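Local coordinates for protein GCN5-related N-acetyltransferase (Kribbella flavida, PDB 4MY0) that probably transfers acetyl groups from acetyl-CoA to amines such as those of aminoglycosides, using a GNAT-type cofactor pocket, at residues C[54-59]-C[100-105]; C[138-143]-C[276-281]; C[185-190]-C[385-390]. All blocks are in the same frame, centred on the assembly; numbering follows the deposited sequence.

How the interactions relate
Interaction 1 lies in the N-terminal GNAT domain beside the bound cofactor, with its centre about 29 Å from that of interaction 2 and about 28 Å from that of interaction 3. The latter two are neighbours, centres about 10 Å apart, and touch: segment 385-390 meets segment 138-143, where R140 NE bonds L389 O. Strand 61-75 connects the regions, pairing with strand 53-58 of interaction 1 and with strand 188-189 of interaction 3. Along the chain interaction 1 closes first; segments 138-143, 185-190, 276-281 and 385-390 then alternate between interactions 2 and 3. The chain from residue 138 to its C-terminal end is thus interlaced, and the tail lies against both 138-143 and 185-190.

Interaction 1 (C[54-59]-C[100-105]); sequences LGVVSG and GSLLMR. With AC8 ([(2R,3R,4R,5R)-5-(6-amino-9H-purin-9-yl)-3,4-bis(phosphonooxy)tetrahydrofuran-2-yl]methyl (3R)-3-hydroxy-2,2-dimethyl-4-oxo-4-({3-oxo-3-[(2-sulfanylethyl)amino]propyl}amino)butyl dihydrogen diphosphate), chain L.
The helix that follows the GNAT pyrophosphate-binding loop, with its R-x-x-G-x-G signature from R95 to G100, packs here on strand 53-58 of the N-terminal acetyltransferase domain. The short segments run roughly antiparallel, their axes crossing at 140°. L54 and V56 point from the strand toward the helix. V56 and L103 carry most of the contact: the CG2 branch of V56, beside the backbone N, lies 3.6 Å from L102 CD1 and also meets the stem of L103, with L103 CB at 4.0 Å from V56 CG2. L102 reaches it because its CG stands anti to the backbone N (chi1 -175°), which swings CD1 across to the valine. Further along, L103 CD2 ends 4.1 Å from L54 CB. L103 also lies against V88, an acetyl-CoA-binding residue, so it joins the strand packing to the wall of the site. The first turn of the helix meets AC8 instead. G100 N donates to O4A at 2.7 Å, and a CB on G100 would come within 2.3 Å of AC8 O6A. S101 grips a single oxygen twice, N to O1A at 3.0 Å and OG to O1A at 2.7 Å. Further backbone donors come from G96 and G98, and S248 of the second subunit also bonds the ligand. The helix is thus divided by chemistry: between the two segments the contact is apolar, leucines against L54 and V56, while backbone N-H groups and the S101 hydroxyl at its N-terminal end, helped by the helix dipole, would probably stabilise the negative pyrophosphate.

Interaction 2 (C[138-143]-C[276-281]); sequences GHRYRF and HVQRWM
Strands 135-146 and 274-284 form an antiparallel ladder linking the two acetyltransferase regions, 135-146 also pairing with 252-256 and 274-284 with 118-121; H276 pairs with a strand of the third subunit. R140 N donates to Q278 O and Q278 N to R140 O, the latter almost straight (176°). R142 N to H276 O and H276 N to R142 O both use carbonyl lone pairs; W280 N bonds G138 O, and G138 N weakly W280 O. Alongside, R140 NH2 reaches a lone pair of Q278 OE1 at 2.9 Å, while water 2 donates to this OE1 and R140 O. R140 NE is taken by L389 O. Water 1 accepts from R279 NE at 2.6 Å and bonds H139 NE2; R279 NH2 forms a salt bridge with E270 of the third subunit. G138 CA makes a CH-pi contact over the W280 six-membered ring, 3.9 Å from its centroid, and W280 NE1 weakly bonds H139 O, which also accepts from M388 N. An alanine at W280 removes this ring and donor and would probably loosen the ladder here. The R142 guanidinium lies flat on H276, planes 10° apart, R142 NH2 3.3 Å from H276 CE1.

Interaction 3 (C[185-190]-C[385-390]); sequences SGLLVW and APYMLD
Segment 385-390, at the C-terminal tail, runs beside 185-190, the two directions only 17° apart. The tight part is S185 to L188 against P386 to M388. S185 O accepts the one backbone hydrogen bond between the segments, from Y387 N at 3.1 Å, with the donor somewhat above the carbonyl plane. G186 follows at a positive phi where a side chain would jam against the preceding carbonyl O; a CB there would also stand 2.5 Å from Y387 O. L187 then folds over the tyrosine. Y387 has its CG flanked by both the backbone N and the carbonyl carbon (chi1 71°), and the leucine CG sits over one ring face, offset toward the rim, with L187 CD1 3.7 Å from Y387 CZ. The other branch, CD2, packs 3.8 Å from L389 CG. Across the backbone L188 CG meets the selenomethionine M388 at its CG, also 3.8 Å away, and M388 bears on W280 of the neighbouring strand. The contact is looser and water-bridged at A385 and around L389 and D390. Water 3 joins S185 N to the carbonyl of the exposed A385. Water 4 bridges two backbone donors, L188 N and L389 N, and the D390 carboxylate, donating to OD2. D390 OD2 also receives a weak but straight bond (173°) from W190 NE1, 3.2 Å away at the indole edge, the carboxylate turned nearly perpendicular to the ring. Such packing of the end of the sterol-carrier-like region against the acetyltransferase part is consistent with the two-GNAT-plus-SCP2 architecture of Eis-type acetyltransferases.

Interaction 1 (C[54-59]-C[100-105])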
# COMPACT_ATOMS: atom_id res chain seq x y z
N LEU C 54 -3.22 -22.98 -35.02
CA LEU C 54 -4.30 -23.95 -34.99
C LEU C 54 -5.53 -23.40 -34.27
O LEU C 54 -5.43 -22.52 -33.42
CB LEU C 54 -3.85 -25.25 -34.34
CG LEU C 54 -2.82 -26.02 -35.18
CD1 LEU C 54 -2.23 -27.12 -34.38
CD2 LEU C 54 -3.48 -26.60 -36.41
N GLY C 55 -6.70 -23.92 -34.64
CA GLY C 55 -7.91 -23.51 -33.96
C GLY C 55 -8.94 -24.62 -33.90
O GLY C 55 -8.77 -25.67 -34.54
N VAL C 56 -9.99 -24.39 -33.11
CA VAL C 56 -11.16 -25.26 -33.14
C VAL C 56 -12.35 -24.42 -33.60
O VAL C 56 -12.52 -23.29 -33.12
CB VAL C 56 -11.47 -25.85 -31.76
CG1 VAL C 56 -12.83 -26.56 -31.79
CG2 VAL C 56 -10.37 -26.82 -31.35
N VAL C 57 -13.14 -24.93 -34.55
CA VAL C 57 -14.39 -24.26 -34.89
C VAL C 57 -15.59 -25.10 -34.49
O VAL C 57 -15.48 -26.32 -34.30
CB VAL C 57 -14.52 -23.92 -36.40
CG1 VAL C 57 -13.44 -22.94 -36.84
CG2 VAL C 57 -14.54 -25.19 -37.26
N SER C 58 -16.73 -24.43 -34.34
CA SER C 58 -18.04 -25.07 -34.23
C SER C 58 -18.89 -24.49 -35.37
O SER C 58 -19.25 -23.31 -35.35
CB SER C 58 -18.68 -24.75 -32.88
OG SER C 58 -19.91 -25.44 -32.72
N GLY C 59 -19.19 -25.32 -36.36
CA GLY C 59 -19.76 -24.81 -37.60
C GLY C 59 -18.67 -23.98 -38.26
O GLY C 59 -17.59 -24.51 -38.55
N GLY C 100 -10.24 -27.32 -25.30
CA GLY C 100 -8.82 -27.03 -25.14
C GLY C 100 -7.92 -28.25 -25.33
O GLY C 100 -6.83 -28.14 -25.88
N SER C 101 -8.39 -29.41 -24.88
CA SER C 101 -7.64 -30.65 -25.02
C SER C 101 -7.61 -31.11 -26.47
O SER C 101 -6.61 -31.65 -26.95
CB SER C 101 -8.28 -31.75 -24.15
OG SER C 101 -8.10 -31.47 -22.78
N LEU C 102 -8.72 -30.91 -27.18
CA LEU C 102 -8.80 -31.28 -28.59
C LEU C 102 -7.84 -30.38 -29.38
O LEU C 102 -7.10 -30.84 -30.25
CB LEU C 102 -10.25 -31.15 -29.07
CG LEU C 102 -10.80 -31.54 -30.45
CD1 LEU C 102 -10.65 -30.41 -31.40
CD2 LEU C 102 -10.18 -32.82 -31.04
N LEU C 103 -7.84 -29.09 -29.04
CA LEU C 103 -6.94 -28.11 -29.64
C LEU C 103 -5.49 -28.52 -29.42
O LEU C 103 -4.70 -28.56 -30.35
CB LEU C 103 -7.14 -26.76 -28.95
CG LEU C 103 -6.88 -25.42 -29.66
CD1 LEU C 103 -6.40 -24.35 -28.67
CD2 LEU C 103 -5.96 -25.52 -30.86
N MSE C 104 -5.14 -28.78 -28.16
CA MSE C 104 -3.75 -29.04 -27.80
C MSE C 104 -3.22 -30.36 -28.40
O MSE C 104 -2.05 -30.47 -28.76
CB MSE C 104 -3.59 -29.02 -26.29
CG MSE C 104 -3.66 -27.62 -25.66
SE MSE C 104 -2.16 -26.53 -26.36
CE MSE C 104 -0.68 -27.78 -25.97
N ARG C 105 -4.09 -31.37 -28.51
CA ARG C 105 -3.68 -32.59 -29.21
C ARG C 105 -3.36 -32.29 -30.67
O ARG C 105 -2.40 -32.84 -31.21
CB ARG C 105 -4.74 -33.68 -29.09
CG ARG C 105 -4.79 -34.26 -27.68
CD ARG C 105 -5.89 -35.30 -27.53
NE ARG C 105 -6.12 -35.58 -26.12
CZ ARG C 105 -7.28 -35.37 -25.50
NH1 ARG C 105 -8.31 -34.88 -26.17
NH2 ARG C 105 -7.40 -35.65 -24.21
N1A AC8 L . -8.80 -24.62 -13.38
O1A AC8 L . -10.03 -29.61 -22.37
P1A AC8 L . -10.70 -28.94 -21.18
C1B AC8 L . -9.14 -28.69 -16.47
S1P AC8 L . -2.05 -21.16 -20.91
C2A AC8 L . -8.63 -25.92 -13.08
O2A AC8 L . -12.21 -28.91 -21.15
P2A AC8 L . -10.64 -26.10 -21.66
C2B AC8 L . -10.42 -29.45 -16.73
O2B AC8 L . -11.10 -29.71 -15.50
O2C AC8 L . -13.14 -30.82 -16.44
C2P AC8 L . -3.88 -21.14 -20.88
N3A AC8 L . -8.77 -26.86 -14.02
O3A AC8 L . -10.05 -27.48 -21.08
C3B AC8 L . -9.88 -30.73 -17.38
O3B AC8 L . -9.36 -31.59 -16.36
P3B AC8 L . -10.12 -32.89 -15.75
O3C AC8 L . -13.17 -28.39 -15.80
C3P AC8 L . -4.18 -19.74 -21.36
C4A AC8 L . -9.07 -26.50 -15.30
O4A AC8 L . -11.29 -26.37 -23.01
C4B AC8 L . -8.65 -30.28 -18.15
O4B AC8 L . -8.27 -29.03 -17.56
O4C AC8 L . -13.03 -30.14 -13.99
P4C AC8 L . -12.73 -29.78 -15.43
N4P AC8 L . -5.58 -19.33 -21.43
C5A AC8 L . -9.24 -25.16 -15.63
O5A AC8 L . -11.40 -25.41 -20.57
C5B AC8 L . -8.91 -30.09 -19.64
O5B AC8 L . -10.23 -29.57 -19.79
C5P AC8 L . -6.43 -19.06 -20.44
O5P AC8 L . -6.11 -19.22 -19.27
C6A AC8 L . -9.10 -24.21 -14.63
N6A AC8 L . -9.26 -22.89 -14.90
O6A AC8 L . -9.27 -25.29 -21.89
C6P AC8 L . -7.78 -18.55 -20.86
N7A AC8 L . -9.54 -25.10 -16.95
O7A AC8 L . -11.52 -32.47 -15.38
C7P AC8 L . -8.96 -18.96 -19.97
C8A AC8 L . -9.55 -26.37 -17.43
O8A AC8 L . -10.06 -33.92 -16.87
N8P AC8 L . -9.13 -20.41 -20.11
N9A AC8 L . -9.27 -27.21 -16.41
O9A AC8 L . -9.27 -33.23 -14.54
C9P AC8 L . -9.29 -21.12 -21.22
O9P AC8 L . -9.32 -20.57 -22.31
CAP AC8 L . -9.44 -22.63 -21.13
OAP AC8 L . -10.26 -22.97 -20.01
CBP AC8 L . -8.11 -23.39 -20.98
CCP AC8 L . -8.44 -24.88 -20.80
CDP AC8 L . -7.25 -23.20 -22.22
CEP AC8 L . -7.34 -22.91 -19.76

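Interaction 2 (C[138-143]-C[276-281])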
# COMPACT_ATOMS: atom_id res chain seq x y z
N GLY C 138 11.83 -25.77 -15.87
CA GLY C 138 12.80 -24.74 -15.55
C GLY C 138 12.17 -23.43 -15.12
O GLY C 138 10.95 -23.34 -15.00
N HIS C 139 13.00 -22.41 -14.91
CA HIS C 139 12.54 -21.17 -14.29
C HIS C 139 12.88 -19.94 -15.12
O HIS C 139 13.68 -20.00 -16.05
CB HIS C 139 13.15 -21.02 -12.90
CG HIS C 139 12.76 -22.11 -11.94
ND1 HIS C 139 13.40 -23.32 -11.89
CD2 HIS C 139 11.78 -22.15 -10.99
CE1 HIS C 139 12.85 -24.08 -10.95
NE2 HIS C 139 11.86 -23.39 -10.39
N ARG C 140 12.26 -18.82 -14.77
CA ARG C 140 12.67 -17.52 -15.27
C ARG C 140 12.77 -16.64 -14.04
O ARG C 140 11.79 -16.51 -13.29
CB ARG C 140 11.64 -16.97 -16.25
CG ARG C 140 11.98 -15.59 -16.83
CD ARG C 140 10.78 -15.09 -17.63
NE ARG C 140 11.04 -13.82 -18.32
CZ ARG C 140 10.24 -12.76 -18.26
NH1 ARG C 140 10.55 -11.67 -18.93
NH2 ARG C 140 9.13 -12.80 -17.52
N TYR C 141 13.94 -16.07 -13.79
CA TYR C 141 14.19 -15.33 -12.56
C TYR C 141 14.33 -13.85 -12.85
O TYR C 141 14.99 -13.47 -13.83
CB TYR C 141 15.51 -15.77 -11.91
CG TYR C 141 15.61 -17.23 -11.51
CD1 TYR C 141 15.28 -17.64 -10.23
CD2 TYR C 141 16.10 -18.17 -12.41
CE1 TYR C 141 15.40 -18.98 -9.86
CE2 TYR C 141 16.22 -19.50 -12.05
CZ TYR C 141 15.87 -19.90 -10.78
OH TYR C 141 16.00 -21.23 -10.43
N ARG C 142 13.75 -13.01 -12.00
CA ARG C 142 14.04 -11.58 -12.07
C ARG C 142 14.62 -11.10 -10.74
O ARG C 142 14.00 -11.27 -9.69
CB ARG C 142 12.79 -10.74 -12.44
CG ARG C 142 13.18 -9.31 -12.95
CD ARG C 142 12.00 -8.32 -12.96
NE ARG C 142 11.55 -7.98 -11.61
CZ ARG C 142 10.69 -7.01 -11.33
NH1 ARG C 142 10.19 -6.28 -12.32
NH2 ARG C 142 10.31 -6.77 -10.08
N PHE C 143 15.80 -10.49 -10.79
CA PHE C 143 16.41 -9.94 -9.58
C PHE C 143 16.49 -8.42 -9.66
O PHE C 143 16.47 -7.86 -10.76
CB PHE C 143 17.80 -10.56 -9.35
CG PHE C 143 17.75 -12.03 -9.04
CD1 PHE C 143 17.34 -12.47 -7.78
CD2 PHE C 143 18.09 -12.97 -9.99
CE1 PHE C 143 17.28 -13.84 -7.49
CE2 PHE C 143 18.04 -14.34 -9.71
CZ PHE C 143 17.63 -14.77 -8.46
N HIS C 276 11.36 -12.43 -8.50
CA HIS C 276 10.31 -13.10 -9.26
C HIS C 276 10.87 -14.43 -9.70
O HIS C 276 11.98 -14.49 -10.22
CB HIS C 276 9.93 -12.30 -10.51
CG HIS C 276 9.16 -11.05 -10.21
ND1 HIS C 276 8.77 -10.17 -11.20
CD2 HIS C 276 8.71 -10.53 -9.05
CE1 HIS C 276 8.10 -9.17 -10.66
NE2 HIS C 276 8.05 -9.36 -9.35
N VAL C 277 10.10 -15.49 -9.49
CA VAL C 277 10.46 -16.82 -9.93
C VAL C 277 9.24 -17.38 -10.66
O VAL C 277 8.21 -17.61 -10.03
CB VAL C 277 10.85 -17.73 -8.73
CG1 VAL C 277 11.29 -19.10 -9.22
CG2 VAL C 277 11.96 -17.08 -7.90
N GLN C 278 9.34 -17.52 -11.99
CA GLN C 278 8.25 -18.10 -12.79
C GLN C 278 8.72 -19.46 -13.26
O GLN C 278 9.92 -19.70 -13.29
CB GLN C 278 7.93 -17.24 -14.02
CG GLN C 278 7.34 -15.88 -13.70
CD GLN C 278 7.27 -14.98 -14.92
OE1 GLN C 278 8.30 -14.63 -15.49
NE2 GLN C 278 6.06 -14.61 -15.32
N ARG C 279 7.80 -20.35 -13.61
CA ARG C 279 8.18 -21.67 -14.12
C ARG C 279 7.63 -21.89 -15.52
O ARG C 279 6.55 -21.41 -15.84
CB ARG C 279 7.68 -22.78 -13.19
CG ARG C 279 8.28 -22.70 -11.81
CD ARG C 279 7.50 -23.48 -10.76
NE ARG C 279 8.08 -23.19 -9.45
CZ ARG C 279 7.84 -22.08 -8.76
NH1 ARG C 279 8.43 -21.89 -7.59
NH2 ARG C 279 6.99 -21.17 -9.22
N TRP C 280 8.37 -22.62 -16.35
CA TRP C 280 7.81 -23.04 -17.63
C TRP C 280 7.82 -24.56 -17.74
O TRP C 280 8.61 -25.23 -17.08
CB TRP C 280 8.57 -22.40 -18.80
CG TRP C 280 10.06 -22.42 -18.65
CD1 TRP C 280 10.84 -21.43 -18.13
CD2 TRP C 280 10.95 -23.48 -19.04
NE1 TRP C 280 12.17 -21.81 -18.18
CE2 TRP C 280 12.26 -23.06 -18.73
CE3 TRP C 280 10.76 -24.73 -19.64
CZ2 TRP C 280 13.39 -23.87 -18.99
CZ3 TRP C 280 11.88 -25.53 -19.90
CH2 TRP C 280 13.17 -25.10 -19.57
N MSE C 281 6.93 -25.09 -18.58
CA MSE C 281 6.80 -26.54 -18.71
C MSE C 281 7.43 -27.05 -19.98
O MSE C 281 7.61 -26.29 -20.93
CB MSE C 281 5.34 -26.95 -18.67
CG MSE C 281 4.74 -26.87 -17.28
SE MSE C 281 2.91 -27.53 -17.31
CE MSE C 281 2.67 -27.67 -15.38
O HOH W 1 10.30 -24.28 -8.52
O HOH W 2 10.39 -13.98 -13.64

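Interaction 3 (C[185-190]-C[385-390])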
# COMPACT_ATOMS: atom_id res chain seq x y z
N SER C 185 21.32 -24.50 -20.47
CA SER C 185 20.09 -25.20 -20.79
C SER C 185 18.90 -24.28 -20.55
O SER C 185 18.93 -23.44 -19.63
CB SER C 185 19.94 -26.45 -19.91
OG SER C 185 20.85 -27.47 -20.30
N GLY C 186 17.86 -24.44 -21.35
CA GLY C 186 16.60 -23.76 -21.10
C GLY C 186 16.39 -22.56 -22.00
O GLY C 186 15.26 -22.29 -22.41
N LEU C 187 17.47 -21.85 -22.33
CA LEU C 187 17.36 -20.58 -23.06
C LEU C 187 16.76 -20.70 -24.47
O LEU C 187 17.03 -21.66 -25.19
CB LEU C 187 18.74 -19.92 -23.11
CG LEU C 187 19.16 -19.49 -21.71
CD1 LEU C 187 20.50 -20.08 -21.31
CD2 LEU C 187 19.18 -17.98 -21.62
N LEU C 188 15.95 -19.71 -24.85
CA LEU C 188 15.37 -19.67 -26.19
C LEU C 188 16.38 -19.21 -27.24
O LEU C 188 17.24 -18.36 -26.96
CB LEU C 188 14.17 -18.72 -26.24
CG LEU C 188 12.93 -18.99 -25.40
CD1 LEU C 188 11.86 -17.95 -25.69
CD2 LEU C 188 12.42 -20.37 -25.70
N VAL C 189 16.27 -19.78 -28.44
CA VAL C 189 16.96 -19.25 -29.62
C VAL C 189 15.89 -18.64 -30.53
O VAL C 189 14.98 -19.34 -30.97
CB VAL C 189 17.67 -20.36 -30.40
CG1 VAL C 189 18.31 -19.78 -31.66
CG2 VAL C 189 18.69 -21.07 -29.54
N TRP C 190 15.99 -17.34 -30.80
CA TRP C 190 15.05 -16.67 -31.68
C TRP C 190 15.63 -16.58 -33.08
O TRP C 190 16.84 -16.54 -33.25
CB TRP C 190 14.78 -15.25 -31.18
CG TRP C 190 14.02 -15.15 -29.90
CD1 TRP C 190 14.54 -15.19 -28.63
CD2 TRP C 190 12.60 -14.98 -29.75
NE1 TRP C 190 13.52 -15.06 -27.71
CE2 TRP C 190 12.33 -14.93 -28.37
CE3 TRP C 190 11.54 -14.86 -30.65
CZ2 TRP C 190 11.03 -14.77 -27.88
CZ3 TRP C 190 10.26 -14.71 -30.16
CH2 TRP C 190 10.01 -14.66 -28.80
N ALA C 385 21.32 -25.36 -14.04
CA ALA C 385 19.86 -25.38 -13.91
C ALA C 385 19.23 -24.66 -15.11
O ALA C 385 19.63 -23.53 -15.44
CB ALA C 385 19.45 -24.72 -12.60
N PRO C 386 18.23 -25.29 -15.76
CA PRO C 386 17.66 -24.67 -16.95
C PRO C 386 16.90 -23.41 -16.59
O PRO C 386 16.19 -23.38 -15.58
CB PRO C 386 16.69 -25.74 -17.50
CG PRO C 386 16.43 -26.65 -16.34
CD PRO C 386 17.64 -26.61 -15.46
N TYR C 387 17.06 -22.38 -17.41
CA TYR C 387 16.32 -21.15 -17.20
C TYR C 387 16.14 -20.48 -18.54
O TYR C 387 16.75 -20.88 -19.54
CB TYR C 387 17.06 -20.21 -16.25
CG TYR C 387 18.31 -19.60 -16.85
CD1 TYR C 387 18.30 -18.29 -17.35
CD2 TYR C 387 19.49 -20.32 -16.93
CE1 TYR C 387 19.45 -17.73 -17.91
CE2 TYR C 387 20.65 -19.77 -17.49
CZ TYR C 387 20.61 -18.47 -17.98
OH TYR C 387 21.74 -17.91 -18.53
N MSE C 388 15.34 -19.43 -18.53
CA MSE C 388 14.98 -18.71 -19.73
C MSE C 388 14.96 -17.24 -19.35
O MSE C 388 14.65 -16.91 -18.19
CB MSE C 388 13.56 -19.14 -20.15
CG MSE C 388 13.29 -19.11 -21.61
SE MSE C 388 11.47 -19.73 -21.87
CE MSE C 388 11.81 -21.62 -21.98
N LEU C 389 15.27 -16.36 -20.29
CA LEU C 389 15.17 -14.92 -20.03
C LEU C 389 13.82 -14.38 -20.45
O LEU C 389 13.35 -13.37 -19.92
CB LEU C 389 16.28 -14.17 -20.77
CG LEU C 389 17.66 -14.72 -20.45
CD1 LEU C 389 18.71 -14.15 -21.40
CD2 LEU C 389 18.02 -14.45 -18.97
N ASP C 390 13.17 -15.06 -21.40
CA ASP C 390 11.96 -14.52 -22.01
C ASP C 390 10.70 -15.20 -21.49
O ASP C 390 10.74 -16.35 -21.05
CB ASP C 390 12.02 -14.68 -23.53
CG ASP C 390 13.31 -14.18 -24.14
OD1 ASP C 390 13.49 -12.94 -24.23
OD2 ASP C 390 14.16 -15.02 -24.53
O HOH W 3 21.66 -23.18 -17.92
O HOH W 4 15.50 -17.05 -23.10